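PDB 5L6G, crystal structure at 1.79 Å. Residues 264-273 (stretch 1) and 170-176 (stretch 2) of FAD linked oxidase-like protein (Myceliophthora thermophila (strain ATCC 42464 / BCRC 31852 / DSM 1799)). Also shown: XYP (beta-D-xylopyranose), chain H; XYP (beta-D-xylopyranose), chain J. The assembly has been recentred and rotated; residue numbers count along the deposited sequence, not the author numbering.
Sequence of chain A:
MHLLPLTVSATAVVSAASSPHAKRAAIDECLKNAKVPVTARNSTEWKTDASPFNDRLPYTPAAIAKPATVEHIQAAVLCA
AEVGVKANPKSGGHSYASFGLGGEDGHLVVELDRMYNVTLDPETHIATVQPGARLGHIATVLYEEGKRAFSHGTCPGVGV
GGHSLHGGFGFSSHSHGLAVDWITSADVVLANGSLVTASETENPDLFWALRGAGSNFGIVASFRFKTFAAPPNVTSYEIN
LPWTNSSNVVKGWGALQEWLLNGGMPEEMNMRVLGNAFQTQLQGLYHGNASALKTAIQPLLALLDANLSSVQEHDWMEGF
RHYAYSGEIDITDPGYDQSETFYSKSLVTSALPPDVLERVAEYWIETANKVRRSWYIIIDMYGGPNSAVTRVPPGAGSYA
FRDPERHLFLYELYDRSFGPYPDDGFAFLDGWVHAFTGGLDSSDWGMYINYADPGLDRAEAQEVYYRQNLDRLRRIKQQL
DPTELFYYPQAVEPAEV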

ATOM      1  N   GLY A 264     -24.248   6.914   0.924  1.00 16.04           N
ATOM      2  CA  GLY A 264     -24.987   5.723   0.554  1.00 16.10           C
ATOM      3  C   GLY A 264     -24.354   4.430   1.053  1.00 15.75           C
ATOM      4  O   GLY A 264     -25.042   3.433   1.260  1.00 15.99           O
ATOM      5  N   MET A 265     -23.037   4.436   1.207  1.00 15.20           N
ATOM      6  CA  MET A 265     -22.300   3.229   1.595  1.00 14.88           C
ATOM      7  C   MET A 265     -22.184   3.112   3.107  1.00 15.10           C
ATOM      8  O   MET A 265     -21.550   3.935   3.746  1.00 14.82           O
ATOM      9  CB  MET A 265     -20.906   3.190   0.945  1.00 14.29           C
ATOM     10  CG  MET A 265     -20.303   1.793   0.991  1.00 14.26           C
ATOM     11  SD  MET A 265     -18.971   1.409  -0.162  1.00 14.20           S
ATOM     12  CE  MET A 265     -17.591   1.996   0.780  1.00 13.46           C
ATOM     13  N   PRO A 266     -22.778   2.070   3.684  1.00 15.46           N
ATOM     14  CA  PRO A 266     -22.753   2.027   5.137  1.00 16.20           C
ATOM     15  C   PRO A 266     -21.382   1.605   5.656  1.00 16.03           C
ATOM     16  O   PRO A 266     -20.559   1.052   4.901  1.00 15.21           O
ATOM     17  CB  PRO A 266     -23.852   1.017   5.464  1.00 16.80           C
ATOM     18  CG  PRO A 266     -23.840   0.102   4.288  1.00 16.46           C
ATOM     19  CD  PRO A 266     -23.627   1.010   3.122  1.00 15.89           C
ATOM     20  N   GLU A 267     -21.132   1.888   6.926  1.00 16.63           N
ATOM     21  CA  GLU A 267     -19.831   1.624   7.519  1.00 16.78           C
ATOM     22  C   GLU A 267     -19.380   0.179   7.336  1.00 16.40           C
ATOM     23  O   GLU A 267     -18.202  -0.057   7.100  1.00 15.90           O
ATOM     24  CB  GLU A 267     -19.825   1.980   9.007  1.00 18.08           C
ATOM     25  CG  GLU A 267     -19.977   3.468   9.285  1.00 18.91           C
ATOM     26  CD  GLU A 267     -19.760   3.831  10.741  1.00 20.65           C
ATOM     27  OE1 GLU A 267     -19.232   2.993  11.515  1.00 21.52           O
ATOM     28  OE2 GLU A 267     -20.112   4.968  11.116  1.00 21.90           O
ATOM     29  N   GLU A 268     -20.313  -0.768   7.398  1.00 16.63           N
ATOM     30  CA  GLU A 268     -19.998  -2.203   7.314  1.00 16.71           C
ATOM     31  C   GLU A 268     -19.592  -2.656   5.905  1.00 15.98           C
ATOM     32  O   GLU A 268     -19.038  -3.749   5.747  1.00 16.17           O
ATOM     33  CB  GLU A 268     -21.216  -3.045   7.723  1.00 17.78           C
ATOM     34  CG  GLU A 268     -21.654  -2.887   9.171  1.00 18.58           C
ATOM     35  CD  GLU A 268     -22.551  -1.692   9.439  1.00 19.30           C
ATOM     36  OE1 GLU A 268     -22.892  -0.903   8.515  1.00 18.88           O
ATOM     37  OE2 GLU A 268     -22.924  -1.562  10.617  1.00 20.33           O
ATOM     38  N   MET A 269     -19.884  -1.835   4.897  1.00 15.22           N
ATOM     39  CA  MET A 269     -19.639  -2.178   3.506  1.00 14.79           C
ATOM     40  C   MET A 269     -18.289  -1.653   3.021  1.00 14.08           C
ATOM     41  O   MET A 269     -17.952  -0.515   3.270  1.00 13.92           O
ATOM     42  CB  MET A 269     -20.739  -1.582   2.630  1.00 14.95           C
ATOM     43  CG  MET A 269     -20.702  -2.009   1.172  1.00 14.82           C
ATOM     44  SD  MET A 269     -22.132  -1.424   0.262  1.00 15.06           S
ATOM     45  CE  MET A 269     -23.473  -2.342   1.040  1.00 15.89           C
ATOM     46  N   ASN A 270     -17.561  -2.499   2.306  1.00 13.70           N
ATOM     47  CA  ASN A 270     -16.228  -2.194   1.813  1.00 13.13           C
ATOM     48  C   ASN A 270     -16.224  -2.681   0.398  1.00 13.10           C
ATOM     49  O   ASN A 270     -16.552  -3.849   0.155  1.00 13.46           O
ATOM     50  CB  ASN A 270     -15.161  -2.945   2.603  1.00 13.13           C
ATOM     51  CG  ASN A 270     -15.146  -2.566   4.050  1.00 13.39           C
ATOM     52  OD1 ASN A 270     -14.351  -1.723   4.457  1.00 12.89           O
ATOM     53  ND2 ASN A 270     -16.067  -3.154   4.839  1.00 14.07           N
ATOM     54  N   MET A 271     -15.914  -1.799  -0.542  1.00 12.66           N
ATOM     55  CA  MET A 271     -16.229  -2.083  -1.949  1.00 12.54           C
ATOM     56  C   MET A 271     -15.304  -1.343  -2.903  1.00 12.06           C
ATOM     57  O   MET A 271     -14.759  -0.316  -2.555  1.00 11.72           O
ATOM     58  CB  MET A 271     -17.666  -1.722  -2.253  1.00 13.17           C
ATOM     59  CG  MET A 271     -18.224  -2.320  -3.529  1.00 13.56           C
ATOM     60  SD  MET A 271     -20.014  -2.226  -3.638  1.00 14.35           S
ATOM     61  CE  MET A 271     -20.310  -0.492  -3.241  1.00 14.29           C
ATOM     62  N   ARG A 272     -15.137  -1.915  -4.091  1.00 11.73           N
ATOM     63  CA  ARG A 272     -14.377  -1.323  -5.168  1.00 11.65           C
ATOM     64  C   ARG A 272     -14.957  -1.757  -6.516  1.00 11.60           C
ATOM     65  O   ARG A 272     -15.665  -2.755  -6.610  1.00 12.23           O
ATOM     66  CB  ARG A 272     -12.944  -1.806  -5.091  1.00 11.59           C
ATOM     67  CG  ARG A 272     -12.777  -3.271  -5.499  1.00 12.09           C
ATOM     68  CD  ARG A 272     -11.403  -3.787  -5.061  1.00 12.28           C
ATOM     69  NE  ARG A 272     -11.167  -5.153  -5.483  1.00 12.85           N
ATOM     70  CZ  ARG A 272     -10.091  -5.859  -5.166  1.00 13.24           C
ATOM     71  NH1 ARG A 272      -9.150  -5.335  -4.398  1.00 13.07           N
ATOM     72  NH2 ARG A 272      -9.971  -7.103  -5.600  1.00 14.12           N
ATOM     73  N   VAL A 273     -14.656  -0.990  -7.543  1.00 11.40           N
ATOM     74  CA  VAL A 273     -14.827  -1.434  -8.914  1.00 11.51           C
ATOM     75  C   VAL A 273     -13.522  -2.072  -9.343  1.00 11.59           C
ATOM     76  O   VAL A 273     -12.481  -1.469  -9.185  1.00 11.09           O
ATOM     77  CB  VAL A 273     -15.117  -0.251  -9.859  1.00 11.37           C
ATOM     78  CG1 VAL A 273     -15.181  -0.728 -11.300  1.00 11.53           C
ATOM     79  CG2 VAL A 273     -16.415   0.443  -9.471  1.00 11.65           C
TER
HETATM   80  O1  XYP H 509      -5.147  -3.140  -4.516  1.00 35.63           O
HETATM   81  C1  XYP H 509      -4.558  -4.429  -4.670  1.00 32.88           C
HETATM   82  C2  XYP H 509      -5.660  -5.457  -4.921  1.00 32.75           C
HETATM   83  C3  XYP H 509      -5.075  -6.813  -5.292  1.00 33.05           C
HETATM   84  C4  XYP H 509      -4.086  -6.663  -6.444  1.00 32.92           C
HETATM   85  C5  XYP H 509      -3.031  -5.596  -6.124  1.00 32.40           C
HETATM   86  O2  XYP H 509      -6.431  -5.573  -3.725  1.00 27.57           O
HETATM   87  O3  XYP H 509      -6.122  -7.756  -5.579  1.00 34.47           O
HETATM   88  O4  XYP H 509      -3.392  -7.898  -6.656  1.00 31.47           O
HETATM   89  O5  XYP H 509      -3.632  -4.362  -5.743  1.00 34.32           O
HETATM   90  O1  XYP J 511     -12.267   3.378  13.216  1.00 54.54           O
HETATM   91  C1  XYP J 511     -11.028   3.969  13.630  1.00 53.95           C
HETATM   92  C2  XYP J 511     -10.547   3.313  14.925  1.00 53.32           C
HETATM   93  C3  XYP J 511      -9.144   3.783  15.305  1.00 53.98           C
HETATM   94  C4  XYP J 511      -8.212   3.727  14.095  1.00 52.79           C
HETATM   95  C5  XYP J 511      -8.834   4.430  12.889  1.00 52.58           C
HETATM   96  O2  XYP J 511     -11.482   3.635  15.961  1.00 55.44           O
HETATM   97  O3  XYP J 511      -8.602   2.982  16.373  1.00 52.07           O
HETATM   98  O4  XYP J 511      -6.965   4.340  14.434  1.00 55.30           O
HETATM   99  O5  XYP J 511     -10.070   3.803  12.581  1.00 53.29           O
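Stretch 2, residues 170-176: GFSSHSH

Stretch 2 enters through a type I turn, G170 to S173, closed by S173 N to G170 O at 3.1 Å, and continues as helix from S173. The nearest CA pairs, E267 CA with S175 CA at 5.0 Å and N270 CA with H174 CA at 5.3 Å, indicate that the two segments run in opposite directions; together they bury 500 Å².

M265 points its CA-CB bond toward stretch 2. Its CE lies 3.3 Å from the H174 ring centroid and 12° off the ring normal, a CH-pi contact over the face. P266 starts a type I turn to M269, with M269 N hydrogen-bonded to P266 O at 3.0 Å. Carbonyls of this turn converge on one imidazole nitrogen: P266 O approaches H174 ND1 to 3.1 Å at the ring edge, and M269 O comes within 2.9 Å of the same nitrogen. E267 O accepts a hydrogen bond from S175 OG at 2.6 Å.

The strand begins at M269. N270, chi1 in m, fastens it to the helix start: OD1 accepts from S175 N (3.1 Å, 157°), while ND2 donates to S175 OG (2.9 Å, 162°). S175 OG thus donates to E267 O and accepts from N270 ND2. Further along, R272 places its guanidinium face against F171, with R272 NE 3.5 Å from F171 CZ, and R272 NH1 donates to O2 of the chain H xylose at 2.8 Å.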

ATOM      1  N   GLY A 170      -7.677  -1.927   2.274  1.00 11.62           N
ATOM      2  CA  GLY A 170      -8.242  -3.197   1.935  1.00 11.68           C
ATOM      3  C   GLY A 170      -9.735  -3.277   2.182  1.00 12.19           C
ATOM      4  O   GLY A 170     -10.444  -2.257   2.244  1.00 11.83           O
ATOM      5  N   PHE A 171     -10.203  -4.507   2.295  1.00 12.51           N
ATOM      6  CA  PHE A 171     -11.627  -4.791   2.398  1.00 13.15           C
ATOM      7  C   PHE A 171     -12.221  -4.614   3.793  1.00 13.43           C
ATOM      8  O   PHE A 171     -13.360  -5.040   4.066  1.00 13.95           O
ATOM      9  CB  PHE A 171     -11.911  -6.186   1.830  1.00 13.84           C
ATOM     10  CG  PHE A 171     -12.082  -6.205   0.331  1.00 13.79           C
ATOM     11  CD1 PHE A 171     -13.195  -5.636  -0.267  1.00 14.09           C
ATOM     12  CD2 PHE A 171     -11.136  -6.789  -0.479  1.00 14.04           C
ATOM     13  CE1 PHE A 171     -13.366  -5.661  -1.649  1.00 13.97           C
ATOM     14  CE2 PHE A 171     -11.299  -6.821  -1.858  1.00 13.92           C
ATOM     15  CZ  PHE A 171     -12.419  -6.258  -2.440  1.00 13.99           C
ATOM     16  N   SER A 172     -11.453  -3.975   4.673  1.00 13.24           N
ATOM     17  CA  SER A 172     -11.947  -3.487   5.951  1.00 13.49           C
ATOM     18  C   SER A 172     -11.790  -1.983   6.099  1.00 12.95           C
ATOM     19  O   SER A 172     -12.133  -1.434   7.138  1.00 13.09           O
ATOM     20  CB  SER A 172     -11.190  -4.167   7.104  1.00 13.90           C
ATOM     21  OG  SER A 172     -11.513  -5.539   7.136  1.00 14.55           O
ATOM     22  N   SER A 173     -11.307  -1.309   5.060  1.00 12.25           N
ATOM     23  CA  SER A 173     -10.853   0.059   5.216  1.00 11.77           C
ATOM     24  C   SER A 173     -12.008   1.041   5.349  1.00 12.07           C
ATOM     25  O   SER A 173     -11.932   1.983   6.131  1.00 12.30           O
ATOM     26  CB  SER A 173      -9.926   0.465   4.074  1.00 11.13           C
ATOM     27  OG  SER A 173      -8.660  -0.128   4.279  1.00 10.86           O
ATOM     28  N   HIS A 174     -13.066   0.849   4.585  1.00 12.11           N
ATOM     29  CA  HIS A 174     -14.247   1.667   4.817  1.00 12.33           C
ATOM     30  C   HIS A 174     -14.728   1.527   6.277  1.00 12.88           C
ATOM     31  O   HIS A 174     -15.091   2.528   6.926  1.00 12.82           O
ATOM     32  CB  HIS A 174     -15.365   1.314   3.876  1.00 12.55           C
ATOM     33  CG  HIS A 174     -16.429   2.356   3.825  1.00 12.82           C
ATOM     34  ND1 HIS A 174     -17.699   2.149   4.307  1.00 13.32           N
ATOM     35  CD2 HIS A 174     -16.390   3.639   3.390  1.00 12.57           C
ATOM     36  CE1 HIS A 174     -18.411   3.252   4.139  1.00 13.48           C
ATOM     37  NE2 HIS A 174     -17.636   4.168   3.590  1.00 13.20           N
ATOM     38  N   SER A 175     -14.738   0.289   6.785  1.00 13.11           N
ATOM     39  CA  SER A 175     -15.170   0.040   8.151  1.00 13.81           C
ATOM     40  C   SER A 175     -14.188   0.502   9.230  1.00 13.96           C
ATOM     41  O   SER A 175     -14.625   0.929  10.309  1.00 14.16           O
ATOM     42  CB  SER A 175     -15.453  -1.444   8.360  1.00 14.18           C
ATOM     43  OG  SER A 175     -16.370  -1.923   7.404  1.00 13.99           O
ATOM     44  N   HIS A 176     -12.878   0.392   8.965  1.00 13.62           N
ATOM     45  CA  HIS A 176     -11.862   0.485  10.023  1.00 13.95           C
ATOM     46  C   HIS A 176     -10.584   1.266   9.678  1.00 13.44           C
ATOM     47  O   HIS A 176      -9.681   1.385  10.507  1.00 13.40           O
ATOM     48  CB  HIS A 176     -11.456  -0.939  10.452  1.00 14.40           C
ATOM     49  CG  HIS A 176     -12.558  -1.716  11.107  1.00 15.32           C
ATOM     50  ND1 HIS A 176     -13.124  -1.343  12.303  1.00 16.33           N
ATOM     51  CD2 HIS A 176     -13.162  -2.870  10.752  1.00 15.98           C
ATOM     52  CE1 HIS A 176     -14.053  -2.220  12.650  1.00 17.06           C
ATOM     53  NE2 HIS A 176     -14.101  -3.156  11.718  1.00 16.94           N
TER
HETATM   54  O   HOH W   1     -16.861   0.696  11.622  1.00 27.06           O